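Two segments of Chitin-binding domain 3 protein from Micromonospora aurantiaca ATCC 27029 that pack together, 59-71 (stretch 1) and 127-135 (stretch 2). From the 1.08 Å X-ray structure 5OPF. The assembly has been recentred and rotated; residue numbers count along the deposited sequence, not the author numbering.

Stretch 1 (59-71) NHQGAIPDGQLCS
Stretch 2 (127-135) SPLRWSDLE

An indole packed between two segments of chain usually needs apolar cover on its faces and a polar partner for its one N-H, and Trp 131 of this chitin-binding domain 3 protein illustrates both. Its CA-to-CB bond points toward stretch 1, and chi1 of -76° (m) with chi2 of 96° slots the ring between two side chains. Over one face lies Leu 69 (chi1 m, chi2 p), whose CD2 stands 4.1 Å from the centroid of the Trp 131 five-membered ring; over the opposite face, Gln 61 CG stands 3.7 Å from that centroid, its extended t,t chain offering aliphatic hydrogens to the pi cloud. Leu 69 also extends the apolar centre: its CD2 meets Leu 134 CD1 at 3.7 Å, and its CB meets CD2 of Leu 129 (t, p) at 4.0 Å.

The ring's edge is where polarity begins. Trp 131 NE1 donates to Ile 64 O at 2.8 Å, Ile 64 being the first residue to leave helical phi/psi after the 60-63 helix. Next comes a type II turn, Pro 65 to Gln 68, closed by Gln 68 N to Pro 65 O at 3.0 Å. Here the backbones come close, with Asp 66 CA 4.6 Å from Arg 130 CA and Gly 67 CA 4.9 Å from Pro 128 CA, so the two chains run antiparallel locally. Gly 67 N donates to Leu 129 O at 2.9 Å; its phi/psi of 83/-4 suits glycine.

Asp 66 (chi1 -76°, m) completes the outer edge. Its OD1 accepts from Trp 131 N at 3.0 Å, at the start of the 131-133 3-10 segment, while its OD2 forms a salt bridge with Arg 130 NH1 at 3.3 Å, a weak hydrogen bond. Water 1 donates to Asp 66 OD2 at 2.8 Å and accepts from Ser 132 N at 2.9 Å.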

ATOM      1  N   ASN A  59       6.052  16.482   4.035  1.00  9.32           N
ATOM      2  CA  ASN A  59       5.971  16.164   5.459  1.00 10.11           C
ATOM      3  C   ASN A  59       4.976  15.024   5.700  1.00  9.50           C
ATOM      4  O   ASN A  59       3.916  15.179   6.315  1.00  9.67           O
ATOM      5  CB  ASN A  59       5.596  17.403   6.256  1.00 12.51           C
ATOM      6  CG  ASN A  59       5.589  17.137   7.737  1.00 16.40           C
ATOM      7  OD1 ASN A  59       6.133  16.121   8.195  1.00 16.27           O
ATOM      8  ND2 ASN A  59       4.966  18.032   8.500  1.00 22.30           N
ATOM      9  N   HIS A  60       5.359  13.836   5.226  1.00  8.46           N
ATOM     10  CA  HIS A  60       4.453  12.693   5.296  1.00  8.20           C
ATOM     11  C   HIS A  60       4.139  12.325   6.739  1.00  8.26           C
ATOM     12  O   HIS A  60       2.976  12.085   7.087  1.00  8.94           O
ATOM     13  CB  HIS A  60       5.039  11.499   4.536  1.00  7.46           C
ATOM     14  CG  HIS A  60       5.407  11.832   3.131  1.00  7.21           C
ATOM     15  ND1 HIS A  60       4.461  12.079   2.163  1.00  7.36           N
ATOM     16  CD2 HIS A  60       6.614  12.055   2.554  1.00  9.05           C
ATOM     17  CE1 HIS A  60       5.072  12.407   1.040  1.00  7.88           C
ATOM     18  NE2 HIS A  60       6.377  12.409   1.250  1.00  8.96           N
ATOM     19  N   GLN A  61       5.151  12.279   7.597  1.00  8.46           N
ATOM     20  CA  GLN A  61       4.891  11.885   8.977  1.00  8.82           C
ATOM     21  C   GLN A  61       4.054  12.926   9.703  1.00  9.33           C
ATOM     22  O   GLN A  61       3.264  12.577  10.589  1.00 12.28           O
ATOM     23  CB  GLN A  61       6.197  11.613   9.709  1.00  9.33           C
ATOM     24  CG  GLN A  61       5.984  11.050  11.088  1.00  9.91           C
ATOM     25  CD  GLN A  61       7.269  10.673  11.774  1.00 10.97           C
ATOM     26  OE1 GLN A  61       8.360  11.006  11.314  1.00 13.25           O
ATOM     27  NE2 GLN A  61       7.151   9.987  12.906  1.00 10.74           N
ATOM     28  N   GLY A  62       4.193  14.200   9.339  1.00  9.91           N
ATOM     29  CA  GLY A  62       3.364  15.216   9.961  1.00 11.55           C
ATOM     30  C   GLY A  62       1.905  15.087   9.570  1.00 12.21           C
ATOM     31  O   GLY A  62       1.008  15.370  10.376  1.00 17.35           O
ATOM     32  N   ALA A  63       1.644  14.654   8.345  1.00  9.57           N
ATOM     33  CA  ALA A  63       0.283  14.556   7.835  1.00  9.88           C
ATOM     34  C   ALA A  63      -0.419  13.259   8.212  1.00 11.58           C
ATOM     35  O   ALA A  63      -1.648  13.178   8.075  1.00 12.89           O
ATOM     36  CB  ALA A  63       0.293  14.681   6.313  1.00 11.67           C
ATOM     37  N   ILE A  64       0.313  12.250   8.671  1.00  8.23           N
ATOM     38  CA  ILE A  64      -0.239  10.904   8.815  1.00  9.81           C
ATOM     39  C   ILE A  64       0.025  10.384  10.222  1.00  7.17           C
ATOM     40  O   ILE A  64       1.119   9.863  10.495  1.00  7.87           O
ATOM     41  CB  ILE A  64       0.333   9.979   7.740  1.00  8.26           C
ATOM     42  CG1 ILE A  64      -0.138  10.493   6.377  1.00 12.24           C
ATOM     43  CG2 ILE A  64      -0.105   8.530   7.975  1.00  9.69           C
ATOM     44  CD1 ILE A  64       0.493   9.791   5.251  1.00 15.00           C
ATOM     45  N   PRO A  65      -0.923  10.512  11.142  1.00  8.22           N
ATOM     46  CA  PRO A  65      -0.693  10.015  12.503  1.00  8.18           C
ATOM     47  C   PRO A  65      -0.523   8.505  12.550  1.00  6.67           C
ATOM     48  O   PRO A  65      -1.052   7.764  11.721  1.00  6.89           O
ATOM     49  CB  PRO A  65      -1.964  10.433  13.249  1.00  9.98           C
ATOM     50  CG  PRO A  65      -2.514  11.583  12.477  1.00 11.71           C
ATOM     51  CD  PRO A  65      -2.184  11.268  11.046  1.00 10.20           C
ATOM     52  N   ASP A  66       0.190   8.051  13.580  1.00  7.30           N
ATOM     53  CA  ASP A  66       0.288   6.626  13.847  1.00  6.60           C
ATOM     54  C   ASP A  66      -1.110   6.020  13.912  1.00  7.16           C
ATOM     55  O   ASP A  66      -2.045   6.621  14.448  1.00  7.94           O
ATOM     56  CB  ASP A  66       1.012   6.371  15.180  1.00  7.47           C
ATOM     57  CG  ASP A  66       2.523   6.568  15.100  1.00  7.17           C
ATOM     58  OD1 ASP A  66       3.073   6.744  13.992  1.00  7.16           O
ATOM     59  OD2 ASP A  66       3.154   6.531  16.181  1.00  9.07           O
ATOM     60  N   GLY A  67      -1.239   4.809  13.379  1.00  6.53           N
ATOM     61  CA  GLY A  67      -2.515   4.127  13.307  1.00  7.21           C
ATOM     62  C   GLY A  67      -3.376   4.516  12.126  1.00  6.10           C
ATOM     63  O   GLY A  67      -4.459   3.937  11.952  1.00  6.54           O
ATOM     64  N   GLN A  68      -2.933   5.482  11.318  1.00  6.03           N
ATOM     65  CA  GLN A  68      -3.644   5.937  10.129  1.00  5.96           C
ATOM     66  C   GLN A  68      -2.771   5.827   8.885  1.00  5.71           C
ATOM     67  O   GLN A  68      -3.086   6.423   7.853  1.00  6.29           O
ATOM     68  CB  GLN A  68      -4.128   7.376  10.299  1.00  6.28           C
ATOM     69  CG  GLN A  68      -5.056   7.565  11.479  1.00  7.40           C
ATOM     70  CD  GLN A  68      -5.347   9.005  11.788  1.00  8.02           C
ATOM     71  OE1 GLN A  68      -5.434   9.391  12.973  1.00 10.05           O
ATOM     72  NE2 GLN A  68      -5.518   9.803  10.769  1.00  7.03           N
ATOM     73  N   LEU A  69      -1.677   5.067   8.947  1.00  6.15           N
ATOM     74  CA  LEU A  69      -0.785   4.987   7.788  1.00  5.49           C
ATOM     75  C   LEU A  69      -1.489   4.378   6.578  1.00  5.23           C
ATOM     76  O   LEU A  69      -1.357   4.878   5.455  1.00  5.52           O
ATOM     77  CB  LEU A  69       0.492   4.208   8.125  1.00  5.63           C
ATOM     78  CG  LEU A  69       1.581   5.035   8.821  1.00  5.88           C
ATOM     79  CD1 LEU A  69       1.180   5.472  10.220  1.00  6.55           C
ATOM     80  CD2 LEU A  69       2.887   4.284   8.855  1.00  6.23           C
ATOM     81  N   CYS A  70      -2.240   3.293   6.785  1.00  5.45           N
ATOM     82  CA  CYS A  70      -2.789   2.555   5.651  1.00  6.21           C
ATOM     83  C   CYS A  70      -3.969   3.253   4.978  1.00  5.47           C
ATOM     84  O   CYS A  70      -4.316   2.894   3.842  1.00  6.39           O
ATOM     85  CB  CYS A  70      -3.149   1.131   6.068  1.00  6.67           C
ATOM     86  SG  CYS A  70      -1.739   0.180   6.702  1.00  6.64           S
ATOM     87  N   SER A  71      -4.590   4.225   5.648  1.00  5.79           N
ATOM     88  CA  SER A  71      -5.628   5.055   5.053  1.00  6.88           C
ATOM     89  C   SER A  71      -5.098   6.398   4.571  1.00  6.69           C
ATOM     90  O   SER A  71      -5.895   7.262   4.189  1.00  7.48           O
ATOM     91  CB  SER A  71      -6.740   5.309   6.055  1.00  7.39           C
ATOM     92  OG  SER A  71      -6.286   6.164   7.079  1.00  6.68           O
ATOM     93  N   SER A 127      -1.440  -4.908  16.615  1.00  9.81           N
ATOM     94  CA  SER A 127      -0.902  -3.594  16.917  1.00  9.30           C
ATOM     95  C   SER A 127      -1.102  -2.642  15.745  1.00  8.49           C
ATOM     96  O   SER A 127      -0.833  -3.015  14.598  1.00  9.11           O
ATOM     97  CB  SER A 127       0.605  -3.702  17.172  1.00 11.33           C
ATOM     98  OG  SER A 127       0.871  -4.560  18.266  1.00 14.24           O
ATOM     99  N   PRO A 128      -1.531  -1.403  15.998  1.00  8.83           N
ATOM    100  CA  PRO A 128      -1.649  -0.429  14.909  1.00  8.83           C
ATOM    101  C   PRO A 128      -0.279  -0.138  14.321  1.00  8.02           C
ATOM    102  O   PRO A 128       0.734  -0.157  15.027  1.00  9.29           O
ATOM    103  CB  PRO A 128      -2.230   0.806  15.605  1.00 10.55           C
ATOM    104  CG  PRO A 128      -1.802   0.668  17.005  1.00 14.11           C
ATOM    105  CD  PRO A 128      -1.815  -0.796  17.307  1.00 11.32           C
ATOM    106  N   LEU A 129      -0.248   0.113  13.018  1.00  7.50           N
ATOM    107  CA  LEU A 129       1.012   0.413  12.352  1.00  7.02           C
ATOM    108  C   LEU A 129       1.453   1.824  12.711  1.00  7.21           C
ATOM    109  O   LEU A 129       0.685   2.780  12.570  1.00  7.78           O
ATOM    110  CB  LEU A 129       0.851   0.278  10.841  1.00  7.12           C
ATOM    111  CG  LEU A 129       2.128   0.449  10.012  1.00  6.64           C
ATOM    112  CD1 LEU A 129       3.142  -0.630  10.321  1.00  8.61           C
ATOM    113  CD2 LEU A 129       1.785   0.467   8.542  1.00  6.93           C
ATOM    114  N   ARG A 130       2.692   1.947  13.188  1.00  7.16           N
ATOM    115  CA  ARG A 130       3.291   3.216  13.579  1.00  7.42           C
ATOM    116  C   ARG A 130       4.502   3.516  12.703  1.00  7.00           C
ATOM    117  O   ARG A 130       5.181   2.607  12.218  1.00  6.63           O
ATOM    118  CB  ARG A 130       3.805   3.144  15.017  1.00  9.28           C
ATOM    119  CG  ARG A 130       2.781   2.722  16.015  1.00 11.05           C
ATOM    120  CD  ARG A 130       3.384   2.614  17.404  1.00 14.48           C
ATOM    121  NE  ARG A 130       2.335   2.385  18.378  1.00 22.44           N
ATOM    122  CZ  ARG A 130       1.461   3.307  18.769  1.00 18.35           C
ATOM    123  NH1 ARG A 130       1.512   4.548  18.286  1.00 19.80           N
ATOM    124  NH2 ARG A 130       0.537   2.984  19.655  1.00 21.93           N
ATOM    125  N   TRP A 131       4.801   4.802  12.530  1.00  6.25           N
ATOM    126  CA  TRP A 131       6.013   5.172  11.813  1.00  6.25           C
ATOM    127  C   TRP A 131       7.252   4.531  12.437  1.00  6.04           C
ATOM    128  O   TRP A 131       8.163   4.096  11.719  1.00  6.69           O
ATOM    129  CB  TRP A 131       6.152   6.691  11.754  1.00  6.59           C
ATOM    130  CG  TRP A 131       5.234   7.342  10.758  1.00  6.91           C
ATOM    131  CD1 TRP A 131       4.013   7.898  11.006  1.00  6.44           C
ATOM    132  CD2 TRP A 131       5.475   7.520   9.355  1.00  6.79           C
ATOM    133  NE1 TRP A 131       3.475   8.397   9.849  1.00  7.46           N
ATOM    134  CE2 TRP A 131       4.353   8.180   8.822  1.00  7.32           C
ATOM    135  CE3 TRP A 131       6.515   7.170   8.495  1.00  8.75           C
ATOM    136  CZ2 TRP A 131       4.250   8.522   7.476  1.00  8.13           C
ATOM    137  CZ3 TRP A 131       6.407   7.505   7.151  1.00 11.04           C
ATOM    138  CH2 TRP A 131       5.287   8.182   6.664  1.00  9.16           C
ATOM    139  N   SER A 132       7.300   4.437  13.769  1.00  5.98           N
ATOM    140  CA  SER A 132       8.471   3.872  14.440  1.00  7.25           C
ATOM    141  C   SER A 132       8.615   2.370  14.221  1.00  6.50           C
ATOM    142  O   SER A 132       9.679   1.809  14.521  1.00  7.53           O
ATOM    143  CB  SER A 132       8.416   4.181  15.939  1.00  9.42           C
ATOM    144  OG  SER A 132       7.303   3.567  16.548  1.00 11.25           O
ATOM    145  N   ASP A 133       7.578   1.701  13.734  1.00  6.21           N
ATOM    146  CA  ASP A 133       7.704   0.302  13.345  1.00  6.11           C
ATOM    147  C   ASP A 133       8.414   0.107  12.012  1.00  6.12           C
ATOM    148  O   ASP A 133       8.774  -1.036  11.693  1.00  7.34           O
ATOM    149  CB  ASP A 133       6.322  -0.341  13.211  1.00  6.96           C
ATOM    150  CG  ASP A 133       5.568  -0.426  14.523  1.00  8.67           C
ATOM    151  OD1 ASP A 133       6.175  -0.858  15.521  1.00 10.75           O
ATOM    152  OD2 ASP A 133       4.358  -0.072  14.536  1.00  9.31           O
ATOM    153  N   LEU A 134       8.636   1.167  11.238  1.00  6.31           N
ATOM    154  CA  LEU A 134       9.079   1.062   9.850  1.00  6.07           C
ATOM    155  C   LEU A 134      10.555   1.408   9.689  1.00  6.35           C
ATOM    156  O   LEU A 134      11.063   2.355  10.302  1.00  9.26           O
ATOM    157  CB  LEU A 134       8.284   2.019   8.971  1.00  6.79           C
ATOM    158  CG  LEU A 134       6.808   1.694   8.803  1.00  8.42           C
ATOM    159  CD1 LEU A 134       6.138   2.817   8.020  1.00  9.67           C
ATOM    160  CD2 LEU A 134       6.589   0.355   8.108  1.00  8.12           C
ATOM    161  N   GLU A 135      11.234   0.660   8.827  1.00  5.98           N
ATOM    162  CA  GLU A 135      12.598   0.946   8.398  1.00  6.86           C
ATOM    163  C   GLU A 135      12.599   1.177   6.889  1.00  5.74           C
ATOM    164  O   GLU A 135      11.966   0.423   6.136  1.00  5.97           O
ATOM    165  CB  GLU A 135      13.494  -0.258   8.716  1.00  7.24           C
ATOM    166  CG  GLU A 135      14.947  -0.083   8.320  1.00  9.11           C
ATOM    167  CD  GLU A 135      15.787  -1.307   8.566  1.00  9.46           C
ATOM    168  OE1 GLU A 135      15.253  -2.349   8.994  1.00 10.51           O
ATOM    169  OE2 GLU A 135      17.016  -1.224   8.343  1.00 13.01           O
TER
HETATM  170  O   HOH W   1       5.824   6.179  15.606  1.00 10.44           O